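Cytochrome P450 reductase (Amycolatopsis methanolica 239, PDB 5OGX) carries electrons from NADH through FAD and a [2Fe-2S] cluster to the partner cytochrome P450 that O-demethylates guaiacol and related lignin-derived aromatics. Local coordinates at residues 26-31 and 100-105; 48-53 and 84-89; 107-112 and 119-124; 208-213 and 234-239; 243-248 and 272-277. All coordinates share one frame; numbering follows the deposited sequence. Where two conformers were deposited one is given.

Contact 1. Residues 26-31 and 100-105; sequences FLRGGV and LRDLTA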
# COMPACT_ATOMS: atom_id res chain seq x y z
N PHE A 26 5.26 -15.92 8.54
CA PHE A 26 4.11 -16.40 7.78
C PHE A 26 4.21 -15.99 6.32
O PHE A 26 4.11 -16.83 5.42
CB PHE A 26 2.79 -15.90 8.39
CG PHE A 26 2.40 -16.62 9.68
CD1 PHE A 26 2.27 -18.00 9.71
CD2 PHE A 26 2.17 -15.90 10.84
CE1 PHE A 26 1.95 -18.67 10.89
CE2 PHE A 26 1.83 -16.57 12.03
CZ PHE A 26 1.72 -17.95 12.05
N LEU A 27 4.44 -14.70 6.04
CA LEU A 27 4.44 -14.30 4.63
C LEU A 27 5.60 -14.92 3.86
O LEU A 27 5.46 -15.24 2.68
CB LEU A 27 4.47 -12.77 4.49
CG LEU A 27 3.31 -11.98 5.08
CD1 LEU A 27 3.55 -10.47 4.87
CD2 LEU A 27 1.97 -12.40 4.49
N ARG A 28 6.76 -15.07 4.50
CA ARG A 28 7.86 -15.73 3.81
C ARG A 28 7.53 -17.18 3.49
O ARG A 28 8.05 -17.74 2.52
CB ARG A 28 9.13 -15.64 4.65
CG ARG A 28 9.76 -14.25 4.65
CD ARG A 28 11.12 -14.27 5.31
NE ARG A 28 11.77 -12.97 5.29
CZ ARG A 28 12.57 -12.55 4.31
NH1 ARG A 28 12.82 -13.34 3.28
NH2 ARG A 28 13.14 -11.35 4.38
N GLY A 29 6.65 -17.80 4.28
CA GLY A 29 6.14 -19.12 3.97
C GLY A 29 4.94 -19.16 3.05
O GLY A 29 4.36 -20.24 2.85
N GLY A 30 4.55 -18.02 2.47
CA GLY A 30 3.37 -17.97 1.63
C GLY A 30 2.06 -18.14 2.36
O GLY A 30 1.06 -18.52 1.75
N VAL A 31 2.05 -17.88 3.67
CA VAL A 31 0.87 -18.05 4.52
C VAL A 31 0.36 -16.65 4.83
O VAL A 31 1.06 -15.86 5.48
CB VAL A 31 1.20 -18.80 5.82
CG1 VAL A 31 -0.02 -18.80 6.75
CG2 VAL A 31 1.69 -20.21 5.52
N LEU A 100 6.64 -13.49 0.63
CA LEU A 100 7.54 -12.38 0.90
C LEU A 100 8.97 -12.85 0.67
O LEU A 100 9.37 -13.89 1.20
CB LEU A 100 7.36 -11.92 2.35
CG LEU A 100 8.31 -10.85 2.90
CD1 LEU A 100 8.11 -9.55 2.11
CD2 LEU A 100 8.01 -10.62 4.38
N ARG A 101 9.75 -12.09 -0.10
CA ARG A 101 11.11 -12.57 -0.35
C ARG A 101 12.09 -11.42 -0.50
O ARG A 101 11.71 -10.26 -0.70
CB ARG A 101 11.16 -13.49 -1.57
CG ARG A 101 10.87 -12.84 -2.91
CD ARG A 101 10.97 -13.90 -4.03
NE ARG A 101 10.82 -13.31 -5.36
CZ ARG A 101 11.79 -12.65 -6.00
NH1 ARG A 101 12.98 -12.51 -5.43
NH2 ARG A 101 11.56 -12.14 -7.20
N ASP A 102 13.37 -11.76 -0.37
CA ASP A 102 14.44 -10.77 -0.55
C ASP A 102 14.72 -10.57 -2.03
O ASP A 102 14.85 -11.54 -2.78
CB ASP A 102 15.70 -11.23 0.17
CG ASP A 102 15.45 -11.56 1.62
OD1 ASP A 102 15.15 -10.62 2.38
OD2 ASP A 102 15.54 -12.75 1.99
N LEU A 103 14.81 -9.31 -2.45
CA LEU A 103 14.94 -8.98 -3.86
C LEU A 103 16.38 -8.65 -4.19
O LEU A 103 17.11 -8.08 -3.38
CB LEU A 103 14.05 -7.79 -4.23
CG LEU A 103 12.60 -7.88 -3.77
CD1 LEU A 103 11.82 -6.64 -4.20
CD2 LEU A 103 11.97 -9.16 -4.31
N THR A 104 16.78 -9.03 -5.40
CA THR A 104 18.06 -8.60 -5.98
C THR A 104 17.72 -7.47 -6.94
O THR A 104 17.45 -7.70 -8.12
CB THR A 104 18.78 -9.76 -6.67
OG1 THR A 104 19.01 -10.81 -5.72
CG2 THR A 104 20.11 -9.30 -7.23
N ALA A 105 17.69 -6.24 -6.43
CA ALA A 105 17.12 -5.10 -7.13
C ALA A 105 18.21 -4.11 -7.52
O ALA A 105 19.06 -3.78 -6.69
CB ALA A 105 16.08 -4.39 -6.26
O HOH W 1 9.96 -16.46 0.92
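Leu27, in the last turn of its helix, meets Leu100 twice, through its carbonyl and through its side chain. The amide of Leu100 donates to Leu27 O, N to O 2.9 Å, coming from above the carbonyl plane, while Gly30 N reaches the same oxygen from the opposite face. Beside this bond CB of Leu27 rests on CB of Leu100 at 3.7 Å.

Arg28 carries the polar half. Its CG packs against CD2 of Leu100 at 4.0 Å, and its CA-H points at Leu100 O. The extended chain (chi2 -171°, chi3 178°) carries NE out along the strand; chi4 (-90°) then turns CZ, and the guanidinium meets Asp102. The grip there is end-on: NH2 gives a nearly straight bond to OD1 at 2.9 Å, on the syn side but tilted out of the carboxylate plane, while NH1 reaches OD2 at 3.1 Å from above that plane. This salt bridge is therefore two-pronged without being coplanar. A water donates to both Arg28 O and Leu100 O, 2.8 Å from the former.

Gly29 leaves the helical conformation, and Gly30, with positive phi, is the C' residue of a Schellman motif, in which Val31 N bonds to Phe26 O and Gly30 N to Leu27 O. The contact thus joins the C-terminal end of a helix in the plant-type ferredoxin (beta-grasp) domain to the start of the first strand of the flavin-domain sheet. Leu194 of strand 187-194 packs on both Leu27 and Leu100, while Phe26 packs on Val7 and Val9 of strand 5-9 and Val14 of strand 12-16.

Contact 2. Residues 48-53 and 84-89; sequences QVLSGE and DTEVRS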
# COMPACT_ATOMS: atom_id res chain seq x y z
N GLN A 48 -4.83 -12.79 18.18
CA GLN A 48 -4.97 -13.37 19.52
C GLN A 48 -3.95 -14.49 19.67
O GLN A 48 -3.88 -15.39 18.83
CB GLN A 48 -6.38 -13.91 19.80
CG GLN A 48 -6.47 -14.57 21.19
CD GLN A 48 -7.75 -15.39 21.41
OE1 GLN A 48 -8.50 -15.65 20.48
NE2 GLN A 48 -7.98 -15.80 22.66
N VAL A 49 -3.14 -14.42 20.73
CA VAL A 49 -2.23 -15.51 21.04
C VAL A 49 -3.04 -16.57 21.78
O VAL A 49 -3.52 -16.33 22.89
CB VAL A 49 -1.04 -15.03 21.88
CG1 VAL A 49 -0.18 -16.21 22.27
CG2 VAL A 49 -0.24 -14.01 21.09
N LEU A 50 -3.20 -17.75 21.17
CA LEU A 50 -4.00 -18.82 21.76
C LEU A 50 -3.19 -19.69 22.71
O LEU A 50 -3.71 -20.14 23.73
CB LEU A 50 -4.61 -19.70 20.67
CG LEU A 50 -5.50 -18.95 19.67
CD1 LEU A 50 -5.75 -19.78 18.41
CD2 LEU A 50 -6.83 -18.59 20.34
N SER A 51 -1.92 -19.95 22.37
CA SER A 51 -1.00 -20.68 23.22
C SER A 51 0.41 -20.26 22.85
O SER A 51 0.67 -19.82 21.72
CB SER A 51 -1.18 -22.20 23.07
OG SER A 51 -0.91 -22.60 21.74
N GLY A 52 1.31 -20.37 23.81
CA GLY A 52 2.67 -19.91 23.64
C GLY A 52 2.91 -18.54 24.26
O GLY A 52 2.22 -18.12 25.19
N GLU A 53 3.91 -17.85 23.73
CA GLU A 53 4.34 -16.60 24.34
C GLU A 53 5.13 -15.80 23.32
O GLU A 53 5.89 -16.37 22.53
CB GLU A 53 5.18 -16.85 25.60
CG GLU A 53 5.42 -15.60 26.44
CD GLU A 53 6.54 -15.77 27.46
OE1 GLU A 53 7.24 -16.81 27.44
OE2 GLU A 53 6.71 -14.85 28.30
N ASP A 84 6.87 -22.15 21.05
CA ASP A 84 5.91 -22.51 20.01
C ASP A 84 4.59 -21.82 20.31
O ASP A 84 4.12 -21.82 21.45
CB ASP A 84 5.72 -24.02 19.95
CG ASP A 84 6.99 -24.75 19.61
OD1 ASP A 84 7.97 -24.09 19.20
OD2 ASP A 84 7.01 -25.99 19.75
N THR A 85 4.02 -21.18 19.29
CA THR A 85 2.94 -20.23 19.50
C THR A 85 1.86 -20.43 18.45
O THR A 85 2.14 -20.50 17.26
CB THR A 85 3.47 -18.79 19.46
OG1 THR A 85 4.31 -18.57 20.60
CG2 THR A 85 2.34 -17.77 19.46
N GLU A 86 0.62 -20.54 18.92
CA GLU A 86 -0.56 -20.67 18.07
C GLU A 86 -1.35 -19.38 18.14
O GLU A 86 -1.62 -18.88 19.23
CB GLU A 86 -1.42 -21.85 18.54
CG GLU A 86 -2.71 -22.00 17.75
CD GLU A 86 -3.62 -23.10 18.28
OE1 GLU A 86 -4.66 -23.35 17.64
OE2 GLU A 86 -3.29 -23.71 19.32
N VAL A 87 -1.74 -18.84 16.98
CA VAL A 87 -2.40 -17.54 16.96
C VAL A 87 -3.70 -17.61 16.16
O VAL A 87 -3.92 -18.51 15.36
CB VAL A 87 -1.49 -16.43 16.40
CG1 VAL A 87 -0.20 -16.34 17.20
CG2 VAL A 87 -1.21 -16.66 14.92
N ARG A 88 -4.56 -16.63 16.42
CA ARG A 88 -5.80 -16.47 15.67
C ARG A 88 -5.78 -15.10 15.04
O ARG A 88 -5.61 -14.09 15.74
CB ARG A 88 -7.03 -16.63 16.55
CG ARG A 88 -8.33 -16.40 15.73
CD ARG A 88 -9.56 -16.52 16.59
NE ARG A 88 -9.61 -15.53 17.67
CZ ARG A 88 -9.88 -14.24 17.51
NH1 ARG A 88 -10.14 -13.75 16.30
NH2 ARG A 88 -9.91 -13.44 18.57
N SER A 89 -5.96 -15.06 13.73
CA SER A 89 -6.06 -13.81 12.99
C SER A 89 -7.50 -13.71 12.50
O SER A 89 -8.43 -14.08 13.22
CB SER A 89 -5.03 -13.79 11.85
OG SER A 89 -5.13 -12.61 11.05
O HOH W 2 -1.15 -25.04 19.93
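A classic beta bulge interrupts the antiparallel pairing of strands 46-51 and 85-88 in the mixed sheet of the plant-type ferredoxin (beta-grasp) domain. Leu50 and Ser51 both face Glu86: Leu50 N donates to Glu86 O at 2.7 Å, and Ser51 N adds a weak bond to the same oxygen. Before the bulge Gln48 and Arg88 form a hydrogen-bonded pair with both backbone bonds made; beyond it Glu86 N returns a bond to Ser51 O.

The bulge swings Leu50 over the neighbouring strand, where its CD1 lies 3.7 Å from Val87 C and also touches CB of Arg88. Val49 and Val87 point to the face opposite Gln48, Ser51, Glu86 and Arg88, and there CG1 of Val49 meets CG2 of Thr85. A water links Ser51 OG with Glu86 OE2. Gly52 CA comes 3.2 Å from Asp84 O. Thr85 OG1, bonded to Ala83 O, also accepts from Glu53 N.

Strand 5-9 flanks strand 85-88 on its other side. On the face shared by Gln48 and Arg88, the arginine bends at chi3 (61°) and takes Gln48 OE1 side-on, NE at 3.0 Å and NH2 at 3.2 Å, with the oxygen in the guanidinium plane and the amide turned 69° from it.

Contact 3. Residues 107-112 and 119-124; sequences VLEVAD and RVLLGL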
# COMPACT_ATOMS: atom_id res chain seq x y z
N VAL A 107 18.89 -0.29 -9.55
CA VAL A 107 18.25 0.91 -10.08
C VAL A 107 18.49 0.96 -11.58
O VAL A 107 19.63 0.99 -12.05
CB VAL A 107 18.78 2.18 -9.40
CG1 VAL A 107 18.12 3.41 -10.01
CG2 VAL A 107 18.53 2.14 -7.89
N LEU A 108 17.40 0.94 -12.35
CA LEU A 108 17.48 1.12 -13.79
C LEU A 108 17.31 2.58 -14.20
O LEU A 108 17.95 3.03 -15.15
CB LEU A 108 16.42 0.27 -14.49
CG LEU A 108 16.56 -1.23 -14.29
CD1 LEU A 108 15.54 -1.98 -15.13
CD2 LEU A 108 17.98 -1.71 -14.59
N GLU A 109 16.48 3.33 -13.48
CA GLU A 109 16.28 4.74 -13.79
C GLU A 109 15.78 5.45 -12.54
O GLU A 109 15.03 4.87 -11.75
CB GLU A 109 15.28 4.94 -14.93
CG GLU A 109 14.97 6.40 -15.22
CD GLU A 109 14.20 6.59 -16.52
OE1 GLU A 109 13.24 5.85 -16.75
OE2 GLU A 109 14.58 7.49 -17.30
N VAL A 110 16.22 6.69 -12.37
CA VAL A 110 15.63 7.61 -11.39
C VAL A 110 15.40 8.93 -12.11
O VAL A 110 16.33 9.49 -12.71
CB VAL A 110 16.51 7.78 -10.14
CG1 VAL A 110 17.95 8.03 -10.51
CG2 VAL A 110 15.97 8.90 -9.27
N ALA A 111 14.16 9.39 -12.12
CA ALA A 111 13.76 10.51 -12.96
C ALA A 111 12.95 11.50 -12.13
O ALA A 111 12.05 11.10 -11.39
CB ALA A 111 12.95 10.03 -14.17
N ASP A 112 13.28 12.78 -12.26
CA ASP A 112 12.48 13.83 -11.65
C ASP A 112 11.26 14.06 -12.54
O ASP A 112 11.41 14.50 -13.69
CB ASP A 112 13.31 15.10 -11.48
CG ASP A 112 14.31 15.00 -10.35
OD1 ASP A 112 13.90 14.96 -9.18
OD2 ASP A 112 15.53 14.94 -10.64
N ARG A 119 10.31 9.23 -10.08
CA ARG A 119 10.04 7.85 -10.46
C ARG A 119 11.31 7.05 -10.27
O ARG A 119 12.39 7.49 -10.66
CB ARG A 119 9.56 7.74 -11.91
CG ARG A 119 8.80 6.44 -12.20
CD ARG A 119 8.65 6.16 -13.70
NE ARG A 119 8.27 7.36 -14.46
CZ ARG A 119 7.02 7.81 -14.58
NH1 ARG A 119 6.01 7.18 -13.99
NH2 ARG A 119 6.79 8.90 -15.30
N VAL A 120 11.19 5.88 -9.66
CA VAL A 120 12.32 4.98 -9.50
C VAL A 120 11.95 3.65 -10.13
O VAL A 120 10.92 3.06 -9.79
CB VAL A 120 12.70 4.80 -8.02
CG1 VAL A 120 13.79 3.77 -7.89
CG2 VAL A 120 13.11 6.15 -7.40
N LEU A 121 12.78 3.18 -11.05
CA LEU A 121 12.58 1.88 -11.68
C LEU A 121 13.65 0.93 -11.14
O LEU A 121 14.84 1.21 -11.26
CB LEU A 121 12.68 1.98 -13.21
CG LEU A 121 11.65 2.87 -13.88
CD1 LEU A 121 11.81 2.78 -15.40
CD2 LEU A 121 10.23 2.50 -13.46
N LEU A 122 13.21 -0.17 -10.53
CA LEU A 122 14.11 -1.15 -9.94
C LEU A 122 14.03 -2.45 -10.74
O LEU A 122 12.97 -3.08 -10.79
CB LEU A 122 13.75 -1.43 -8.48
CG LEU A 122 13.79 -0.29 -7.46
CD1 LEU A 122 13.46 -0.86 -6.09
CD2 LEU A 122 15.17 0.37 -7.48
N GLY A 123 15.14 -2.83 -11.36
CA GLY A 123 15.18 -4.08 -12.10
C GLY A 123 15.48 -5.25 -11.17
O GLY A 123 16.31 -5.15 -10.27
N LEU A 124 14.78 -6.35 -11.40
CA LEU A 124 14.89 -7.54 -10.57
C LEU A 124 15.61 -8.66 -11.32
O LEU A 124 15.47 -8.81 -12.53
CB LEU A 124 13.51 -8.04 -10.14
CG LEU A 124 12.72 -7.06 -9.30
CD1 LEU A 124 11.41 -7.72 -8.86
CD2 LEU A 124 13.52 -6.60 -8.09
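Leu108 and Glu109 both face Leu121, the classic beta bulge of the hairpin formed by strands 101-114 and 117-124. Its backbone bonds come first. Leu121 O takes a 2.8 Å bond from Leu108 N and a weak one from Glu109 N; Leu121 N answers with a nearly straight bond to Glu109 O at 2.9 Å. Further along, Ala111 and Arg119 form a regular hydrogen-bonded pair, and between these pairs the CA-H of Val110 points at Arg119 O, 3.3 Å from CA.

Among the apolar contacts, Val107 and Leu122 cross through CG2 and CD2 at 3.8 Å, on the face where Val110 and Val120 also point and where Leu182 covers Val107 and Val120. Leu108 belongs to neither face: the bulge turns it over the partner strand, its CG 3.6 Å from Gly123 N and its CD1 3.7 Å from Gly123 CA.

On the other face Glu109 holds CG anti to its backbone N (chi1 176°), and its chain runs beside Leu121, whose CD1 lies 3.6 Å from OE1. Arg119 shares this face; its guanidinium forms salt bridges with Asp252 and Glu162, and its side chain touches the FAD-binding His164.

The chemistry therefore divides by face: the paired residues of these strands on one are all aliphatic, while the other carries charge, and Arg119 probably ties this hairpin electrostatically to the NAD-binding domain through Asp252.

Contact 4. Residues 208-213 and 234-239; sequences GPMVLI and PSREVL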
# COMPACT_ATOMS: atom_id res chain seq x y z
N GLY A 208 -18.39 -3.59 -10.63
CA GLY A 208 -19.07 -2.38 -10.21
C GLY A 208 -18.16 -1.17 -10.26
O GLY A 208 -16.93 -1.29 -10.35
N PRO A 209 -18.74 0.02 -10.16
CA PRO A 209 -17.95 1.26 -10.28
C PRO A 209 -16.99 1.44 -9.12
O PRO A 209 -17.27 1.07 -7.97
CB PRO A 209 -19.01 2.37 -10.27
CG PRO A 209 -20.21 1.72 -9.58
CD PRO A 209 -20.18 0.29 -9.99
N MET A 210 -15.85 2.06 -9.43
CA MET A 210 -14.80 2.30 -8.43
C MET A 210 -14.38 3.76 -8.45
O MET A 210 -14.21 4.35 -9.53
CB MET A 210 -13.54 1.45 -8.70
CG MET A 210 -13.78 -0.01 -8.88
SD MET A 210 -12.36 -0.83 -9.66
CE MET A 210 -10.96 -0.10 -8.85
N VAL A 211 -14.18 4.34 -7.27
CA VAL A 211 -13.50 5.62 -7.15
C VAL A 211 -12.18 5.39 -6.44
O VAL A 211 -12.12 4.64 -5.46
CB VAL A 211 -14.36 6.68 -6.43
CG1 VAL A 211 -14.80 6.18 -5.03
CG2 VAL A 211 -13.57 7.98 -6.33
N LEU A 212 -11.12 5.97 -6.98
CA LEU A 212 -9.78 5.85 -6.43
C LEU A 212 -9.27 7.25 -6.16
O LEU A 212 -9.33 8.11 -7.05
CB LEU A 212 -8.85 5.11 -7.39
CG LEU A 212 -9.35 3.69 -7.67
CD1 LEU A 212 -10.06 3.72 -9.02
CD2 LEU A 212 -8.21 2.67 -7.68
N ILE A 213 -8.80 7.50 -4.94
CA ILE A 213 -8.38 8.84 -4.56
C ILE A 213 -6.97 8.77 -3.98
O ILE A 213 -6.74 8.05 -3.00
CB ILE A 213 -9.36 9.49 -3.57
CG1 ILE A 213 -10.71 9.66 -4.31
CG2 ILE A 213 -8.84 10.86 -3.16
CD1 ILE A 213 -11.73 10.44 -3.56
N PRO A 234 -13.29 -3.91 -19.22
CA PRO A 234 -12.84 -2.72 -19.96
C PRO A 234 -13.84 -1.58 -19.99
O PRO A 234 -13.43 -0.43 -20.21
CB PRO A 234 -12.58 -3.27 -21.37
CG PRO A 234 -12.24 -4.71 -21.14
CD PRO A 234 -13.09 -5.15 -19.98
N SER A 235 -15.13 -1.84 -19.81
CA SER A 235 -16.13 -0.79 -19.90
C SER A 235 -16.53 -0.25 -18.54
O SER A 235 -17.42 0.62 -18.47
CB SER A 235 -17.36 -1.29 -20.64
OG SER A 235 -17.08 -1.45 -22.02
N ARG A 236 -15.92 -0.73 -17.47
CA ARG A 236 -16.35 -0.35 -16.14
C ARG A 236 -16.00 1.10 -15.85
O ARG A 236 -15.14 1.72 -16.50
CB ARG A 236 -15.73 -1.29 -15.10
CG ARG A 236 -14.50 -0.72 -14.41
CD ARG A 236 -13.79 -1.75 -13.55
NE ARG A 236 -14.53 -2.11 -12.34
CZ ARG A 236 -14.30 -3.21 -11.64
NH1 ARG A 236 -13.35 -4.05 -12.02
NH2 ARG A 236 -15.01 -3.47 -10.55
N GLU A 237 -16.68 1.65 -14.85
CA GLU A 237 -16.51 3.02 -14.41
C GLU A 237 -15.39 3.06 -13.38
O GLU A 237 -15.46 2.37 -12.34
CB GLU A 237 -17.80 3.55 -13.81
CG GLU A 237 -18.88 3.72 -14.84
CD GLU A 237 -20.07 4.36 -14.23
OE1 GLU A 237 -20.31 5.54 -14.52
OE2 GLU A 237 -20.76 3.67 -13.44
N VAL A 238 -14.35 3.83 -13.66
CA VAL A 238 -13.21 3.99 -12.76
C VAL A 238 -12.90 5.48 -12.72
O VAL A 238 -12.48 6.05 -13.73
CB VAL A 238 -11.99 3.20 -13.25
CG1 VAL A 238 -10.76 3.48 -12.39
CG2 VAL A 238 -12.29 1.70 -13.33
N LEU A 239 -13.14 6.12 -11.57
CA LEU A 239 -12.87 7.54 -11.39
C LEU A 239 -11.63 7.68 -10.51
O LEU A 239 -11.63 7.26 -9.35
CB LEU A 239 -14.06 8.25 -10.74
CG LEU A 239 -15.44 8.14 -11.38
CD1 LEU A 239 -16.38 9.11 -10.67
CD2 LEU A 239 -15.36 8.46 -12.84
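Leu212 presses its CD1 methyl on CG1 of Val238 at 3.5 Å, tighter than usual van der Waals contact. Helix 219-232 covers this side, Ile225 packing on Leu212 and Leu230 on Val238, so the two methyls meet beneath it. Val211 and Leu239 point to the other face. Just before strand 210-215, CB of Pro209 rests against CB of Glu237, 3.9 Å away.

Underneath runs parallel pairing: Met210 N to Glu237 O, Leu239 N to Met210 O at 2.9 Å, and Leu212 N to Leu239 O at 2.7 Å. These are the two strands of the beta-alpha-beta unit 210-215, 219-232, 238-244 in the Rossmann-like NAD-binding domain.

Arg236 was modelled in two conformers, so its contacts are less certain; they hold for the one given. There the guanidinium has Met210 SD over the centre of one face, 3.6 Å above the plane, and Gly208 O at its edge, in plane. Chi2 of Met210 (163°) sets SD anti to CA. NH2 meets the oxygen on a lone pair at 2.9 Å, and NE comes from a tilted direction. Ala229 packs on both Met210 and Arg236. In this conformer the buried guanidinium also forms a salt bridge with Asp205, which probably offsets its charge.

Contact 5. Residues 243-248 and 272-277; sequences GVRGAA and LSDEPD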
# COMPACT_ATOMS: atom_id res chain seq x y z
N GLY A 243 -5.09 14.20 -5.76
CA GLY A 243 -5.12 15.41 -4.96
C GLY A 243 -3.71 15.93 -4.70
O GLY A 243 -2.91 15.24 -4.06
N VAL A 244 -3.40 17.13 -5.18
CA VAL A 244 -2.08 17.72 -5.04
C VAL A 244 -2.24 19.19 -4.68
O VAL A 244 -3.33 19.76 -4.71
CB VAL A 244 -1.24 17.60 -6.33
CG1 VAL A 244 -0.95 16.13 -6.66
CG2 VAL A 244 -1.95 18.27 -7.47
N ARG A 245 -1.12 19.82 -4.33
CA ARG A 245 -1.15 21.23 -3.97
C ARG A 245 -1.35 22.11 -5.20
O ARG A 245 -2.10 23.09 -5.16
CB ARG A 245 0.14 21.61 -3.24
CG ARG A 245 0.12 21.24 -1.77
CD ARG A 245 1.43 21.63 -1.09
NE ARG A 245 2.59 21.03 -1.76
CZ ARG A 245 3.55 21.72 -2.37
NH1 ARG A 245 3.51 23.05 -2.39
NH2 ARG A 245 4.56 21.08 -2.95
N GLY A 246 -0.66 21.80 -6.30
CA GLY A 246 -0.72 22.65 -7.48
C GLY A 246 -0.36 21.85 -8.72
O GLY A 246 0.04 20.69 -8.65
N ALA A 247 -0.49 22.52 -9.88
CA ALA A 247 -0.25 21.83 -11.14
C ALA A 247 1.18 21.32 -11.24
O ALA A 247 1.43 20.30 -11.91
CB ALA A 247 -0.57 22.75 -12.32
N ALA A 248 2.12 21.98 -10.56
CA ALA A 248 3.51 21.55 -10.61
C ALA A 248 3.71 20.16 -10.02
O ALA A 248 4.74 19.53 -10.29
CB ALA A 248 4.39 22.57 -9.88
N LEU A 272 -6.53 20.46 -7.19
CA LEU A 272 -5.47 21.29 -6.63
C LEU A 272 -5.99 22.06 -5.41
O LEU A 272 -6.98 22.79 -5.51
CB LEU A 272 -4.93 22.28 -7.66
CG LEU A 272 -4.76 21.86 -9.12
CD1 LEU A 272 -4.05 22.96 -9.92
CD2 LEU A 272 -4.03 20.55 -9.27
N SER A 273 -5.30 21.90 -4.28
CA SER A 273 -5.75 22.46 -3.02
C SER A 273 -5.20 23.85 -2.71
O SER A 273 -5.88 24.65 -2.06
CB SER A 273 -5.39 21.51 -1.87
OG SER A 273 -3.99 21.31 -1.82
N ASP A 274 -3.98 24.16 -3.16
CA ASP A 274 -3.28 25.37 -2.75
C ASP A 274 -3.07 26.37 -3.88
O ASP A 274 -3.23 27.57 -3.67
CB ASP A 274 -1.91 25.02 -2.15
CG ASP A 274 -2.01 24.19 -0.88
OD1 ASP A 274 -3.13 23.83 -0.47
OD2 ASP A 274 -0.95 23.90 -0.29
N GLU A 275 -2.68 25.90 -5.07
CA GLU A 275 -2.28 26.79 -6.16
C GLU A 275 -3.26 26.65 -7.31
O GLU A 275 -3.11 25.75 -8.16
CB GLU A 275 -0.86 26.46 -6.63
CG GLU A 275 0.23 26.82 -5.62
CD GLU A 275 1.44 25.91 -5.70
OE1 GLU A 275 1.64 25.28 -6.75
OE2 GLU A 275 2.19 25.84 -4.71
N PRO A 276 -4.26 27.52 -7.41
CA PRO A 276 -5.31 27.34 -8.43
C PRO A 276 -4.75 27.43 -9.84
O PRO A 276 -3.75 28.10 -10.11
CB PRO A 276 -6.29 28.48 -8.14
CG PRO A 276 -5.44 29.53 -7.48
CD PRO A 276 -4.45 28.77 -6.65
N ASP A 277 -5.43 26.74 -10.76
CA ASP A 277 -5.10 26.69 -12.16
C ASP A 277 -6.43 26.58 -12.89
O ASP A 277 -7.24 25.69 -12.55
CB ASP A 277 -4.20 25.49 -12.49
CG ASP A 277 -3.69 25.51 -13.93
OD1 ASP A 277 -4.51 25.65 -14.86
OD2 ASP A 277 -2.47 25.37 -14.12
O HOH W 3 -1.15 25.27 -9.93
O HOH W 4 1.68 24.65 -9.29
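Val244 and Leu272 lie side by side, pointing the same way, with CG2 of the valine 3.6 Å from CD2 of the leucine. Chi1 of -64° puts the valine's CG1 anti to its carbonyl carbon, which leaves CG2 between N and the carbonyl carbon. Leu272 keeps CG beside its backbone N, and its other methyl, CD1, reaches 3.6 Å from Ala247 N.

Arg245 bends at chi3 (-56°). Its aliphatic part lies across the Asp274 carboxylate, CG 3.2 Å from OD2, while NH1 makes a long ion pair, 3.9 Å from Glu275 OE2. Glu275 has its stronger partner in Arg115, which salt-bridges OE1.

All this happens where two neighbouring parallel strands, 238-244 and 266-272, run out at their C-terminal ends in the NAD-binding domain, the edge where such folds usually bind nucleotide; Arg245 lies beside the FAD-binding Arg166. Ser273 N still donates to Val244 O, but then both segments turn a corner, and Arg245 O accepts from Asp274 N and Glu275 N, each at 2.9 Å. Ser273 OG, at chi1 59°, donates to Asp274 OD1 from above the carboxylate plane. One water accepts from Ala247 N and donates to Glu275 O; a second accepts from Ala248 N and donates to Glu275 OE1 at 2.6 Å.

Contact 4 is the buried one and contact 2 lies at the surface; contacts 1, 3 and 5 are partly buried. Each of the three sheets is represented: contact 2 within the [2Fe-2S] domain, contact 3 in the flavin-domain sheet, contacts 4 and 5 at the N-terminal and C-terminal ends of strand 238-244 in the NAD-binding sheet. Contact 1 bridges the first two domains, sharing strand 101-114 with contact 3, where Ala105 packs on Leu124, and touching contact 2 through Phe26 and Val87. Contacts 2 and 3 are both antiparallel pairs with a classic bulge, whereas contacts 4 and 5 belong to a parallel sheet. Waters bridge contacts 1, 2 and 5, while contact 4 combines backbone bonds with aliphatic packing under a helix.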